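Local coordinates for Glyoxalase/bleomycin resistance protein/dioxygenase (Nostoc punctiforme PCC 73102, PDB 3KOL) that binds a metal ion, here cobalt, and is probably a metal-dependent enzyme of the glyoxalase and dioxygenase kind, at residues D29-A32 and S33-F36; V113-I116 and G117-I121. One frame throughout, in Å; residues are numbered along the deposited sequence.

Contact 1 (D29-A32 and S33-F36)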
# COMPACT_ATOMS: atom_id res chain seq x y z
N ASP A 29 9.89 15.45 -3.04
CA ASP A 29 9.49 16.48 -4.00
C ASP A 29 8.01 16.32 -4.34
O ASP A 29 7.65 15.59 -5.26
CB ASP A 29 10.33 16.35 -5.27
CG ASP A 29 10.17 17.53 -6.21
OD1 ASP A 29 9.06 18.10 -6.28
OD2 ASP A 29 11.16 17.89 -6.88
N MSE A 30 7.15 17.04 -3.62
CA MSE A 30 5.71 16.96 -3.83
C MSE A 30 5.23 17.15 -5.27
O MSE A 30 4.41 16.38 -5.76
CB MSE A 30 4.98 17.95 -2.92
CG MSE A 30 3.46 17.96 -3.09
SE MSE A 30 2.65 16.22 -2.80
CE MSE A 30 2.52 16.27 -0.87
N GLN A 31 5.73 18.17 -5.96
CA GLN A 31 5.28 18.40 -7.33
C GLN A 31 5.74 17.31 -8.30
O GLN A 31 5.02 16.97 -9.24
CB GLN A 31 5.75 19.78 -7.82
CG GLN A 31 5.23 20.92 -6.93
CD GLN A 31 3.72 20.91 -6.78
OE1 GLN A 31 3.19 21.10 -5.67
NE2 GLN A 31 3.01 20.69 -7.88
N ALA A 32 6.93 16.75 -8.07
CA ALA A 32 7.42 15.68 -8.93
C ALA A 32 6.53 14.46 -8.74
O ALA A 32 6.23 13.73 -9.69
CB ALA A 32 8.87 15.33 -8.57
N SER A 33 6.08 14.25 -7.50
CA SER A 33 5.21 13.11 -7.20
C SER A 33 3.78 13.34 -7.68
O SER A 33 3.13 12.41 -8.15
CB SER A 33 5.24 12.81 -5.70
OG SER A 33 6.54 12.39 -5.32
N ARG A 34 3.27 14.57 -7.57
CA ARG A 34 1.93 14.86 -8.07
C ARG A 34 1.95 14.67 -9.58
O ARG A 34 0.99 14.20 -10.18
CB ARG A 34 1.51 16.31 -7.78
CG ARG A 34 1.25 16.64 -6.32
CD ARG A 34 0.72 18.08 -6.17
NE ARG A 34 -0.60 18.26 -6.78
CZ ARG A 34 -0.83 18.96 -7.89
NH1 ARG A 34 0.17 19.55 -8.52
NH2 ARG A 34 -2.06 19.07 -8.36
N TYR A 35 3.07 15.03 -10.21
CA TYR A 35 3.18 14.87 -11.65
C TYR A 35 3.18 13.39 -12.03
O TYR A 35 2.48 12.97 -12.96
CB TYR A 35 4.48 15.52 -12.15
CG TYR A 35 4.48 15.73 -13.65
CD1 TYR A 35 3.79 16.79 -14.22
CD2 TYR A 35 5.16 14.85 -14.50
CE1 TYR A 35 3.76 16.97 -15.61
CE2 TYR A 35 5.14 15.02 -15.88
CZ TYR A 35 4.44 16.08 -16.43
OH TYR A 35 4.42 16.26 -17.79
N PHE A 36 3.96 12.61 -11.31
CA PHE A 36 4.07 11.17 -11.54
C PHE A 36 2.73 10.45 -11.37
O PHE A 36 2.23 9.83 -12.30
CB PHE A 36 5.09 10.58 -10.56
CG PHE A 36 5.37 9.11 -10.76
CD1 PHE A 36 6.24 8.68 -11.75
CD2 PHE A 36 4.78 8.17 -9.92
CE1 PHE A 36 6.54 7.32 -11.90
CE2 PHE A 36 5.06 6.81 -10.06
CZ PHE A 36 5.94 6.38 -11.05
O HOH W 1 9.38 13.16 -4.51

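Contact 2 (V113-I116 and G117-I121)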
# COMPACT_ATOMS: atom_id res chain seq x y z
N VAL A 113 2.52 0.86 -20.93
CA VAL A 113 3.95 0.65 -21.17
C VAL A 113 4.47 1.78 -22.06
O VAL A 113 5.56 2.32 -21.82
CB VAL A 113 4.19 -0.72 -21.87
CG1 VAL A 113 5.64 -0.85 -22.29
CG2 VAL A 113 3.82 -1.85 -20.91
N THR A 114 3.69 2.16 -23.07
CA THR A 114 4.09 3.23 -23.98
C THR A 114 4.15 4.57 -23.24
O THR A 114 5.04 5.38 -23.47
CB THR A 114 3.10 3.33 -25.17
OG1 THR A 114 3.08 2.07 -25.86
CG2 THR A 114 3.53 4.42 -26.13
N VAL A 115 3.20 4.80 -22.34
CA VAL A 115 3.16 6.03 -21.55
C VAL A 115 4.43 6.14 -20.72
O VAL A 115 5.05 7.20 -20.65
CB VAL A 115 1.92 6.05 -20.62
CG1 VAL A 115 2.08 7.12 -19.53
CG2 VAL A 115 0.67 6.33 -21.45
N ILE A 116 4.82 5.04 -20.08
CA ILE A 116 6.03 5.02 -19.26
C ILE A 116 7.24 5.38 -20.13
O ILE A 116 8.12 6.13 -19.70
CB ILE A 116 6.25 3.62 -18.65
CG1 ILE A 116 5.14 3.33 -17.63
CG2 ILE A 116 7.62 3.55 -18.00
CD1 ILE A 116 5.11 1.89 -17.16
N GLY A 117 7.26 4.84 -21.34
CA GLY A 117 8.36 5.11 -22.25
C GLY A 117 8.40 6.55 -22.74
O GLY A 117 9.45 7.19 -22.72
N GLU A 118 7.26 7.07 -23.18
CA GLU A 118 7.21 8.44 -23.68
C GLU A 118 7.56 9.46 -22.60
O GLU A 118 8.04 10.56 -22.91
CB GLU A 118 5.83 8.76 -24.25
CG GLU A 118 5.63 8.23 -25.66
CD GLU A 118 4.31 8.63 -26.27
OE1 GLU A 118 3.91 9.81 -26.11
OE2 GLU A 118 3.68 7.78 -26.93
N ASN A 119 7.35 9.09 -21.34
CA ASN A 119 7.66 9.99 -20.23
C ASN A 119 9.04 9.70 -19.64
O ASN A 119 9.38 10.17 -18.56
CB ASN A 119 6.58 9.89 -19.17
CG ASN A 119 5.34 10.68 -19.54
OD1 ASN A 119 5.30 11.91 -19.39
ND2 ASN A 119 4.34 10.00 -20.07
N LYS A 120 9.81 8.91 -20.38
CA LYS A 120 11.16 8.55 -20.00
C LYS A 120 11.32 8.03 -18.58
O LYS A 120 12.26 8.38 -17.87
CB LYS A 120 12.10 9.74 -20.24
CG LYS A 120 12.10 10.20 -21.69
CD LYS A 120 13.12 11.30 -21.94
CE LYS A 120 13.14 11.72 -23.41
NZ LYS A 120 11.81 12.23 -23.85
N ILE A 121 10.38 7.18 -18.16
CA ILE A 121 10.45 6.58 -16.84
C ILE A 121 11.14 5.22 -17.04
O ILE A 121 10.69 4.40 -17.84
CB ILE A 121 9.04 6.36 -16.24
CG1 ILE A 121 8.41 7.72 -15.91
CG2 ILE A 121 9.14 5.50 -14.99
CD1 ILE A 121 6.97 7.64 -15.43

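Contact 1 (D29-A32 and S33-F36)
Met30 turns CG away from its own backbone N (chi1 179°) and then bends twice, while Arg34, one turn on, sends CG back beside its N (chi1 -70°); the two chains therefore cross at a slant, with the selenium SE of Met30 3.8 Å from Arg34 CG. Met30 is a selenomethionine, and its long, flexible chain lets SE reach across to the aliphatic start of the arginine chain. In the backbone, Arg34 N donates to Met30 O at 2.8 Å, one of four successive i to i+4 bonds that begin the helix following strand 17-27 of this vicinal oxygen chelate fold.

Asp29 is the N-cap. Its OD1 accepts from Ala32 N at 3.1 Å, with the N-H above the carboxylate plane, 62° out of it. A short acidic side chain suits this place because it reaches an amide of the first turn and probably gains from the positive end of the helix dipole. A water bridges the same turn, accepting from Asp29 N, donating to Asp29 O and hydrogen-bonding to Ser33 OG at 3.1 Å.

The guanidinium of Arg34 forms a salt bridge with Glu45. Small Ser33 fits its buried place against Leu77 of strand 74-79, which Met30 also meets; Met30 and Arg34 reach strand 64-68 at Ala65 and Phe67, and the apolar ring of Phe36 is buried on the loop residues Asp140 and Pro141.

Contact 2 (V113-I116 and G117-I121)
Helix 109-118 ends after Glu118 in a Schellman motif: after regular i to i+4 bonds, Ile121 N turns back to Ile116 O at 2.9 Å and Lys120 N to Gly117 O at 2.9 Å, with Lys120 at positive phi (50°) as the C-prime residue.

Asn119 reinforces this end with its side chain. Because CG lies beside the backbone N (chi1 -79°), the amide lies alongside Val115, and ND2 donates to Val115 O at 2.9 Å with an N-H...O angle of 163°. That oxygen is almost in the plane of the amide. The backbone N of Asn119 grips the same oxygen at 3.1 Å, from the opposite face of the carbonyl plane. Asparagine suits the place, since its short amide can fold back onto the last turn while ND2 also serves Ser10 O of the second subunit.

Ile116 and Ile121 make the apolar side of the turn. CG2 of Ile116 comes to 3.6 Å from Ile121 CB, closing a hydrophobic contact across the Schellman turn; both branched chains also pack on Phe138 of strand 134-139. On the outer side Thr114 and Glu118 run side by side, CG2 to OE2 3.5 Å. Their polar ends turn to other partners: Thr114 OG1 bonds to Asp110 O, and Glu118 OE1 to Ser10 OG of the second subunit.

The chemistry thus divides by face. Carbonyls at the helix end are taken up by the reversed backbone and by an amide, branched aliphatics seal the sheet side, and Glu118 and Asn119 carry polar bonds to the second subunit, so the helix terminus belongs to the dimer interface.

From the N terminus, the chain leaves strand 17-27 and enters contact 1, where helix 30-40 begins; much later it reaches contact 2, where helix 109-118 ends before strand 123-129. Contact 1 stays in the first turns of its helix, contact 2 runs past the end of its own, neither encloses a longer loop, and they lie in series. With centres about 16 Å apart, they touch: Phe36 CE1 of contact 1 packs 3.6 Å from Ile121 CD1 of contact 2. Ile40, farther on, also meets Val115, Asn119 and Ile121. Helix 30-40, which packs on the sheet of strands 64-68 and 74-79, is thereby joined to the helix lying against the sheet of strands 123-129 and 134-139.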